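Local coordinates for jasmonate-induced oxygenase 2 (Arabidopsis thaliana, PDB 6LSV), which catalyses the iron- and 2-oxoglutarate-dependent hydroxylation of jasmonate to 12-hydroxyjasmonate, and so takes part in control of this stress hormone, at residues H83-E88 with E170-L175; D192-A197 with Q310-L315; I271-N276 with P322-M327. All blocks are in the same frame, centred on the assembly; numbering follows the deposited sequence.

Overall arrangement
Contact 1 joins helix 161-186 to the turn before helix 87-102 and is partly buried; its meeting is mainly apolar, with E171 and the lysines at the more exposed side. Contact 2 lies at the surface, where short helix 193-197 receives a leucine and pairs a lysine with a glutamate from the loop between strands 308-309 and 327-328. Contact 3 is buried and binds the far part of that loop to the end of helix 269-274 by two neutral hydrogen bonds and a CH-pi contact. Contacts 2 and 3 have centres about 10 Å apart and are joined by a backbone hydrogen bond from L312 N to L274 O, 2.9 Å, whereas the centre of contact 1 is about 25 Å from that of contact 2.

Contact 1 (H83-E88 with E170-L175); sequences HGVKPE and EELVKL
V85 and L175 carry the apolar part of the meeting. V85 CG2 stands 4.3 Å from L175 CD2, and the same methyl also approaches L172 CD1 and the CB of E171, so one branch of the valine meets E171, L172 and L175 of the helix. The other methyl of L175, CD1, lies 4.0 Å from H83 CB and 3.9 Å from H83 O. F263 of strand 263-267 touches V85, L172 and L175. The contact sets the turn that leads from strand 77-81 into helix 87-102 against the long helix 161-186, which packs on the double-stranded beta-helix (jelly-roll) core of this dioxygenase family, L172 touching F299 of strand 294-302. The polar groups are held mostly within each segment. H83 ND1 accepts a weak bond from V85 N at the ring edge, 3.4 Å away, while H83 NE2 is bonded to H261 O. K86 NZ reaches back weakly to G84 O. E171 OE1 pairs with K174 NZ at 3.2 Å; its OE2 lies 3.5 Å from G84 O, two acceptors close but not hydrogen-bonded, with K86 NZ 5.1 Å from this OE2, where its charge may ease their repulsion.

Contact 2 (D192-A197 with Q310-L315); sequences DKFQEA and QPLQEL
K193 and E314 reach toward each other tip to tip, NZ lying 3.4 Å from OE2 in a weak, salt-bridging hydrogen bond. The lysine leaves the helix with CG anti to the backbone N (chi1 -178°) and bends at chi2 and chi3, and its CE comes about as near to E314 OE2 as the ammonium does. A shorter bond, 3.1 Å from K193 NZ to E196 OE1, meets the E196 carboxylate from above its plane, 42° out of it. One ammonium thus serves two carboxylates, one from its own helix and one from across the contact. E196 OE1 and E314 OE2 remain 6.0 Å apart, and the lysine probably offsets their mutual repulsion.

Apart from the charges the contact is apolar and centred on L312. Its CD1 comes 3.6 Å from F194 CE1, approaching the ring obliquely as the two side chains cross at about a right angle, while CD2 rests 4.1 Å from A197 CB. L315 N closes on L312 O where the loop makes a 3-10 turn. Other donors are met from outside: L312 N by L274 O, F194 N by S184 OG, and Q195 NE2 by Y301 OH and G200 O.

F194 also packs on M180 and L183 of helix 161-186 and on I271 of helix 269-274. L312, in the loop after strand 308-309, and A197 of short helix 193-197 share L274 of helix 269-274.

Contact 3 (I271-N276 with P322-M327); sequences IQILSN and PLYPPM
The Y324 ring takes I273 CG1 over one face, a CH-pi contact 4.0 Å from the ring centroid and only 8° off the normal. I273 CG2 lies 3.8 Å from Y324 CB, so both branches of the isoleucine follow the tyrosine from its root to the middle of the ring. Q272 O approaches the same ring obliquely. At the phenol end, Q272 NE2 donates to Y324 OH over 3.0 Å in a nearly straight bond (176°). The hydroxyl lies in the plane of the amide, which is turned 60° from the ring. Q272, with CG anti to the backbone N and the chain extended beyond it, spans from the helix to this oxygen. Its OE1 is bonded to S281 N and K344 NZ, and Y324 OH is also bonded to S277 OG, so both polar ends are buried with partners.

Helix 269-274 ends here in a Schellman motif, with N276 as the C-prime residue at positive phi: S277 N turns back to Q272 O, and N276 N to I273 O. The contact ties the loop between strands 308-309 and 327-328 to this C-terminal end, V347 of helix 345-348 touching both Q272 and Y324. N276 OD1 accepts L323 N at 2.8 Å on a lone pair in the carbonyl plane, while ND2 bonds P321 O, so the one amide grips two backbone groups.

Contact 1 (H83-E88 with E170-L175)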
loop_
_atom_site.group_PDB
_atom_site.type_symbol
_atom_site.label_atom_id
_atom_site.label_comp_id
_atom_site.label_asym_id
_atom_site.label_seq_id
_atom_site.Cartn_x
_atom_site.Cartn_y
_atom_site.Cartn_z
ATOM N N HIS A 83 -16.374 -8.824 5.773
ATOM C CA HIS A 83 -15.063 -9.457 5.789
ATOM C C HIS A 83 -14.609 -9.863 7.187
ATOM O O HIS A 83 -13.474 -10.324 7.349
ATOM C CB HIS A 83 -14.042 -8.515 5.152
ATOM C CG HIS A 83 -14.307 -7.068 5.433
ATOM N ND1 HIS A 83 -14.320 -6.549 6.709
ATOM C CD2 HIS A 83 -14.576 -6.033 4.603
ATOM C CE1 HIS A 83 -14.581 -5.255 6.654
ATOM N NE2 HIS A 83 -14.741 -4.916 5.387
ATOM N N GLY A 84 -15.457 -9.701 8.200
ATOM C CA GLY A 84 -15.118 -10.112 9.544
ATOM C C GLY A 84 -14.412 -9.074 10.386
ATOM O O GLY A 84 -14.080 -9.364 11.543
ATOM N N VAL A 85 -14.160 -7.883 9.851
ATOM C CA VAL A 85 -13.552 -6.792 10.604
ATOM C C VAL A 85 -14.653 -5.831 11.023
ATOM O O VAL A 85 -15.537 -5.491 10.226
ATOM C CB VAL A 85 -12.465 -6.076 9.779
ATOM C CG1 VAL A 85 -11.767 -5.019 10.623
ATOM C CG2 VAL A 85 -11.460 -7.084 9.253
ATOM N N LYS A 86 -14.609 -5.400 12.274
ATOM C CA LYS A 86 -15.692 -4.593 12.815
ATOM C C LYS A 86 -15.678 -3.211 12.172
ATOM O O LYS A 86 -14.619 -2.578 12.104
ATOM C CB LYS A 86 -15.569 -4.472 14.334
ATOM C CG LYS A 86 -16.195 -5.616 15.129
ATOM C CD LYS A 86 -15.612 -6.978 14.757
ATOM C CE LYS A 86 -16.650 -8.085 14.887
ATOM N NZ LYS A 86 -16.188 -9.353 14.260
ATOM N N PRO A 87 -16.819 -2.722 11.674
ATOM C CA PRO A 87 -16.852 -1.353 11.132
ATOM C C PRO A 87 -16.398 -0.294 12.118
ATOM O O PRO A 87 -15.729 0.667 11.715
ATOM C CB PRO A 87 -18.327 -1.179 10.749
ATOM C CG PRO A 87 -18.756 -2.540 10.392
ATOM C CD PRO A 87 -18.051 -3.461 11.358
ATOM N N GLU A 88 -16.740 -0.433 13.402
ATOM C CA GLU A 88 -16.271 0.549 14.373
ATOM C C GLU A 88 -14.758 0.493 14.530
ATOM O O GLU A 88 -14.127 1.526 14.780
ATOM C CB GLU A 88 -16.956 0.349 15.726
ATOM C CG GLU A 88 -16.873 -1.063 16.265
ATOM C CD GLU A 88 -18.093 -1.895 15.920
ATOM O OE1 GLU A 88 -18.418 -2.809 16.707
ATOM O OE2 GLU A 88 -18.726 -1.639 14.869
ATOM N N GLU A 170 -4.047 -7.266 13.993
ATOM C CA GLU A 170 -4.440 -8.652 14.225
ATOM C C GLU A 170 -5.569 -9.068 13.292
ATOM O O GLU A 170 -5.548 -10.170 12.729
ATOM C CB GLU A 170 -4.867 -8.836 15.680
ATOM C CG GLU A 170 -3.873 -9.573 16.551
ATOM C CD GLU A 170 -4.491 -10.026 17.857
ATOM O OE1 GLU A 170 -5.217 -11.042 17.848
ATOM O OE2 GLU A 170 -4.261 -9.356 18.887
ATOM N N GLU A 171 -6.566 -8.200 13.118
ATOM C CA GLU A 171 -7.726 -8.555 12.310
ATOM C C GLU A 171 -7.365 -8.664 10.835
ATOM O O GLU A 171 -7.874 -9.543 10.130
ATOM C CB GLU A 171 -8.837 -7.526 12.518
ATOM C CG GLU A 171 -9.502 -7.601 13.881
ATOM C CD GLU A 171 -10.180 -8.937 14.124
ATOM O OE1 GLU A 171 -9.710 -9.692 15.002
ATOM O OE2 GLU A 171 -11.178 -9.233 13.432
ATOM N N LEU A 172 -6.488 -7.784 10.349
ATOM C CA LEU A 172 -6.136 -7.801 8.934
ATOM C C LEU A 172 -5.151 -8.916 8.606
ATOM O O LEU A 172 -5.109 -9.379 7.461
ATOM C CB LEU A 172 -5.580 -6.439 8.515
ATOM C CG LEU A 172 -6.632 -5.482 7.940
ATOM C CD1 LEU A 172 -7.691 -5.132 8.976
ATOM C CD2 LEU A 172 -6.001 -4.224 7.404
ATOM N N VAL A 173 -4.362 -9.366 9.582
ATOM C CA VAL A 173 -3.561 -10.571 9.383
ATOM C C VAL A 173 -4.471 -11.778 9.181
ATOM O O VAL A 173 -4.235 -12.612 8.298
ATOM C CB VAL A 173 -2.594 -10.771 10.566
ATOM C CG1 VAL A 173 -2.083 -12.206 10.612
ATOM C CG2 VAL A 173 -1.428 -9.795 10.471
ATOM N N LYS A 174 -5.537 -11.878 9.984
ATOM C CA LYS A 174 -6.502 -12.962 9.823
ATOM C C LYS A 174 -7.209 -12.875 8.475
ATOM O O LYS A 174 -7.382 -13.885 7.782
ATOM C CB LYS A 174 -7.527 -12.927 10.959
ATOM C CG LYS A 174 -6.994 -13.350 12.316
ATOM C CD LYS A 174 -8.075 -13.254 13.383
ATOM C CE LYS A 174 -7.485 -13.365 14.781
ATOM N NZ LYS A 174 -8.119 -12.414 15.739
ATOM N N LEU A 175 -7.644 -11.671 8.098
ATOM C CA LEU A 175 -8.329 -11.492 6.825
ATOM C C LEU A 175 -7.419 -11.844 5.654
ATOM O O LEU A 175 -7.867 -12.438 4.667
ATOM C CB LEU A 175 -8.832 -10.052 6.710
ATOM C CG LEU A 175 -9.348 -9.562 5.354
ATOM C CD1 LEU A 175 -10.512 -10.421 4.861
ATOM C CD2 LEU A 175 -9.746 -8.094 5.436
#

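Contact 2 (D192-A197 with Q310-L315)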
loop_
_atom_site.group_PDB
_atom_site.type_symbol
_atom_site.label_atom_id
_atom_site.label_comp_id
_atom_site.label_asym_id
_atom_site.label_seq_id
_atom_site.Cartn_x
_atom_site.Cartn_y
_atom_site.Cartn_z
ATOM N N ASP A 192 -3.848 -23.618 0.233
ATOM C CA ASP A 192 -2.835 -23.028 1.100
ATOM C C ASP A 192 -1.485 -22.887 0.404
ATOM O O ASP A 192 -0.457 -22.759 1.076
ATOM C CB ASP A 192 -2.692 -23.848 2.385
ATOM C CG ASP A 192 -1.975 -25.171 2.163
ATOM O OD1 ASP A 192 -2.119 -25.760 1.070
ATOM O OD2 ASP A 192 -1.271 -25.625 3.089
ATOM N N LYS A 193 -1.470 -22.891 -0.933
ATOM C CA LYS A 193 -0.207 -22.820 -1.665
ATOM C C LYS A 193 0.475 -21.466 -1.483
ATOM O O LYS A 193 1.696 -21.406 -1.293
ATOM C CB LYS A 193 -0.446 -23.119 -3.147
ATOM C CG LYS A 193 0.813 -23.129 -4.007
ATOM C CD LYS A 193 1.903 -24.034 -3.436
ATOM C CE LYS A 193 1.482 -25.498 -3.410
ATOM N NZ LYS A 193 2.549 -26.391 -2.864
ATOM N N PHE A 194 -0.289 -20.370 -1.534
ATOM C CA PHE A 194 0.300 -19.048 -1.321
ATOM C C PHE A 194 0.833 -18.909 0.097
ATOM O O PHE A 194 1.964 -18.454 0.304
ATOM C CB PHE A 194 -0.723 -17.949 -1.607
ATOM C CG PHE A 194 -0.814 -17.561 -3.051
ATOM C CD1 PHE A 194 -0.384 -18.421 -4.046
ATOM C CD2 PHE A 194 -1.344 -16.334 -3.415
ATOM C CE1 PHE A 194 -0.469 -18.062 -5.378
ATOM C CE2 PHE A 194 -1.433 -15.971 -4.746
ATOM C CZ PHE A 194 -0.993 -16.837 -5.728
ATOM N N GLN A 195 0.021 -19.282 1.092
ATOM C CA GLN A 195 0.479 -19.246 2.476
ATOM C C GLN A 195 1.762 -20.042 2.652
ATOM O O GLN A 195 2.628 -19.662 3.449
ATOM C CB GLN A 195 -0.605 -19.786 3.408
ATOM C CG GLN A 195 -0.427 -19.351 4.846
ATOM C CD GLN A 195 -0.705 -17.879 5.022
ATOM O OE1 GLN A 195 -1.750 -17.386 4.599
ATOM N NE2 GLN A 195 0.231 -17.162 5.636
ATOM N N GLU A 196 1.898 -21.141 1.912
ATOM C CA GLU A 196 3.133 -21.913 1.917
ATOM C C GLU A 196 4.291 -21.095 1.354
ATOM O O GLU A 196 5.345 -20.965 1.989
ATOM C CB GLU A 196 2.924 -23.189 1.104
ATOM C CG GLU A 196 3.669 -24.411 1.585
ATOM C CD GLU A 196 3.388 -25.618 0.703
ATOM O OE1 GLU A 196 4.129 -25.819 -0.282
ATOM O OE2 GLU A 196 2.414 -26.353 0.988
ATOM N N ALA A 197 4.100 -20.522 0.161
ATOM C CA ALA A 197 5.176 -19.798 -0.508
ATOM C C ALA A 197 5.634 -18.585 0.290
ATOM O O ALA A 197 6.805 -18.198 0.211
ATOM C CB ALA A 197 4.724 -19.369 -1.904
ATOM N N GLN A 310 10.041 -16.534 -6.500
ATOM C CA GLN A 310 10.091 -16.795 -7.932
ATOM C C GLN A 310 8.742 -17.348 -8.358
ATOM O O GLN A 310 7.922 -17.726 -7.511
ATOM C CB GLN A 310 11.223 -17.768 -8.291
ATOM C CG GLN A 310 11.246 -19.052 -7.491
ATOM C CD GLN A 310 12.329 -19.997 -7.969
ATOM O OE1 GLN A 310 12.511 -20.186 -9.170
ATOM N NE2 GLN A 310 13.065 -20.581 -7.032
ATOM N N PRO A 311 8.464 -17.380 -9.660
ATOM C CA PRO A 311 7.208 -17.981 -10.128
ATOM C C PRO A 311 7.029 -19.396 -9.600
ATOM O O PRO A 311 7.954 -20.210 -9.625
ATOM C CB PRO A 311 7.360 -17.962 -11.651
ATOM C CG PRO A 311 8.262 -16.815 -11.920
ATOM C CD PRO A 311 9.207 -16.731 -10.758
ATOM N N LEU A 312 5.827 -19.682 -9.107
ATOM C CA LEU A 312 5.534 -21.010 -8.585
ATOM C C LEU A 312 5.773 -22.061 -9.660
ATOM O O LEU A 312 5.438 -21.863 -10.833
ATOM C CB LEU A 312 4.091 -21.081 -8.084
ATOM C CG LEU A 312 3.771 -20.291 -6.814
ATOM C CD1 LEU A 312 2.264 -20.073 -6.677
ATOM C CD2 LEU A 312 4.327 -21.004 -5.593
ATOM N N GLN A 313 6.378 -23.179 -9.258
ATOM C CA GLN A 313 6.703 -24.219 -10.228
ATOM C C GLN A 313 5.449 -24.865 -10.800
ATOM O O GLN A 313 5.470 -25.352 -11.936
ATOM C CB GLN A 313 7.602 -25.271 -9.585
ATOM C CG GLN A 313 7.032 -25.895 -8.326
ATOM C CD GLN A 313 8.071 -26.698 -7.568
ATOM O OE1 GLN A 313 9.269 -26.586 -7.831
ATOM N NE2 GLN A 313 7.615 -27.521 -6.629
ATOM N N GLU A 314 4.350 -24.862 -10.040
ATOM C CA GLU A 314 3.106 -25.460 -10.516
ATOM C C GLU A 314 2.583 -24.771 -11.770
ATOM O O GLU A 314 1.900 -25.403 -12.584
ATOM C CB GLU A 314 2.043 -25.405 -9.416
ATOM C CG GLU A 314 2.196 -26.443 -8.316
ATOM C CD GLU A 314 3.156 -26.005 -7.221
ATOM O OE1 GLU A 314 3.837 -24.971 -7.400
ATOM O OE2 GLU A 314 3.227 -26.697 -6.181
ATOM N N LEU A 315 2.887 -23.486 -11.944
ATOM C CA LEU A 315 2.335 -22.700 -13.038
ATOM C C LEU A 315 3.286 -22.578 -14.217
ATOM O O LEU A 315 3.012 -21.813 -15.147
ATOM C CB LEU A 315 1.943 -21.311 -12.540
ATOM C CG LEU A 315 1.161 -21.281 -11.229
ATOM C CD1 LEU A 315 1.167 -19.877 -10.658
ATOM C CD2 LEU A 315 -0.266 -21.786 -11.428
#

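Contact 3 (I271-N276 with P322-M327)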
loop_
_atom_site.group_PDB
_atom_site.type_symbol
_atom_site.label_atom_id
_atom_site.label_comp_id
_atom_site.label_asym_id
_atom_site.label_seq_id
_atom_site.Cartn_x
_atom_site.Cartn_y
_atom_site.Cartn_z
ATOM N N ILE A 271 3.109 -11.132 -5.508
ATOM C CA ILE A 271 2.144 -12.112 -5.993
ATOM C C ILE A 271 2.142 -12.162 -7.516
ATOM O O ILE A 271 1.972 -13.238 -8.100
ATOM C CB ILE A 271 0.748 -11.814 -5.418
ATOM C CG1 ILE A 271 0.729 -12.125 -3.920
ATOM C CG2 ILE A 271 -0.327 -12.619 -6.137
ATOM C CD1 ILE A 271 -0.645 -12.079 -3.294
ATOM N N GLN A 272 2.354 -11.025 -8.187
ATOM C CA GLN A 272 2.508 -11.057 -9.639
ATOM C C GLN A 272 3.640 -11.994 -10.041
ATOM O O GLN A 272 3.517 -12.752 -11.012
ATOM C CB GLN A 272 2.756 -9.650 -10.188
ATOM C CG GLN A 272 3.210 -9.635 -11.655
ATOM C CD GLN A 272 3.063 -8.278 -12.335
ATOM O OE1 GLN A 272 2.226 -7.459 -11.956
ATOM N NE2 GLN A 272 3.874 -8.044 -13.356
ATOM N N ILE A 273 4.742 -11.974 -9.285
ATOM C CA ILE A 273 5.871 -12.851 -9.578
ATOM C C ILE A 273 5.517 -14.305 -9.284
ATOM O O ILE A 273 5.829 -15.203 -10.075
ATOM C CB ILE A 273 7.114 -12.397 -8.791
ATOM C CG1 ILE A 273 7.520 -10.979 -9.200
ATOM C CG2 ILE A 273 8.271 -13.360 -9.008
ATOM C CD1 ILE A 273 8.269 -10.235 -8.123
ATOM N N LEU A 274 4.857 -14.563 -8.149
ATOM C CA LEU A 274 4.505 -15.936 -7.793
ATOM C C LEU A 274 3.521 -16.536 -8.791
ATOM O O LEU A 274 3.660 -17.700 -9.190
ATOM C CB LEU A 274 3.932 -15.980 -6.377
ATOM C CG LEU A 274 4.966 -15.940 -5.245
ATOM C CD1 LEU A 274 4.298 -15.705 -3.904
ATOM C CD2 LEU A 274 5.781 -17.222 -5.207
ATOM N N SER A 275 2.532 -15.758 -9.219
ATOM C CA SER A 275 1.561 -16.221 -10.198
ATOM C C SER A 275 2.123 -16.256 -11.615
ATOM O O SER A 275 1.347 -16.431 -12.559
ATOM C CB SER A 275 0.309 -15.339 -10.157
ATOM O OG SER A 275 0.572 -14.033 -10.640
ATOM N N ASN A 276 3.440 -16.099 -11.776
ATOM C CA ASN A 276 4.083 -16.009 -13.091
ATOM C C ASN A 276 3.335 -15.038 -14.001
ATOM O O ASN A 276 3.108 -15.310 -15.183
ATOM C CB ASN A 276 4.206 -17.387 -13.751
ATOM C CG ASN A 276 5.320 -17.440 -14.794
ATOM O OD1 ASN A 276 6.279 -16.671 -14.738
ATOM N ND2 ASN A 276 5.191 -18.351 -15.752
ATOM N N PRO A 322 9.062 -19.594 -16.609
ATOM C CA PRO A 322 9.072 -18.615 -15.513
ATOM C C PRO A 322 9.606 -17.273 -15.993
ATOM O O PRO A 322 10.677 -17.197 -16.601
ATOM C CB PRO A 322 9.994 -19.260 -14.474
ATOM C CG PRO A 322 10.898 -20.143 -15.284
ATOM C CD PRO A 322 10.025 -20.686 -16.379
ATOM N N LEU A 323 8.849 -16.213 -15.713
ATOM C CA LEU A 323 9.133 -14.893 -16.259
ATOM C C LEU A 323 10.047 -14.044 -15.381
ATOM O O LEU A 323 10.462 -12.965 -15.820
ATOM C CB LEU A 323 7.826 -14.136 -16.505
ATOM C CG LEU A 323 6.958 -14.642 -17.658
ATOM C CD1 LEU A 323 5.495 -14.289 -17.428
ATOM C CD2 LEU A 323 7.445 -14.078 -18.983
ATOM N N TYR A 324 10.374 -14.492 -14.167
ATOM C CA TYR A 324 11.212 -13.714 -13.260
ATOM C C TYR A 324 12.229 -14.614 -12.569
ATOM O O TYR A 324 11.898 -15.741 -12.177
ATOM C CB TYR A 324 10.384 -12.990 -12.186
ATOM C CG TYR A 324 9.175 -12.232 -12.693
ATOM C CD1 TYR A 324 7.955 -12.871 -12.872
ATOM C CD2 TYR A 324 9.247 -10.871 -12.965
ATOM C CE1 TYR A 324 6.843 -12.182 -13.326
ATOM C CE2 TYR A 324 8.138 -10.173 -13.416
ATOM C CZ TYR A 324 6.940 -10.835 -13.596
ATOM O OH TYR A 324 5.834 -10.149 -14.046
ATOM N N PRO A 325 13.460 -14.142 -12.397
ATOM C CA PRO A 325 14.448 -14.894 -11.620
ATOM C C PRO A 325 14.143 -14.812 -10.136
ATOM O O PRO A 325 13.348 -13.964 -9.704
ATOM C CB PRO A 325 15.768 -14.186 -11.956
ATOM C CG PRO A 325 15.357 -12.799 -12.315
ATOM C CD PRO A 325 14.050 -12.951 -13.031
ATOM N N PRO A 326 14.749 -15.676 -9.320
ATOM C CA PRO A 326 14.489 -15.622 -7.876
ATOM C C PRO A 326 15.131 -14.402 -7.230
ATOM O O PRO A 326 16.238 -13.994 -7.587
ATOM C CB PRO A 326 15.116 -16.921 -7.355
ATOM C CG PRO A 326 16.147 -17.278 -8.386
ATOM C CD PRO A 326 15.553 -16.853 -9.692
ATOM N N MET A 327 14.418 -13.825 -6.262
ATOM C CA MET A 327 14.922 -12.684 -5.506
ATOM C C MET A 327 14.135 -12.579 -4.210
ATOM O O MET A 327 12.902 -12.623 -4.228
ATOM C CB MET A 327 14.805 -11.382 -6.313
ATOM C CG MET A 327 15.321 -10.147 -5.584
ATOM S SD MET A 327 15.104 -8.610 -6.515
ATOM C CE MET A 327 16.653 -8.513 -7.406
#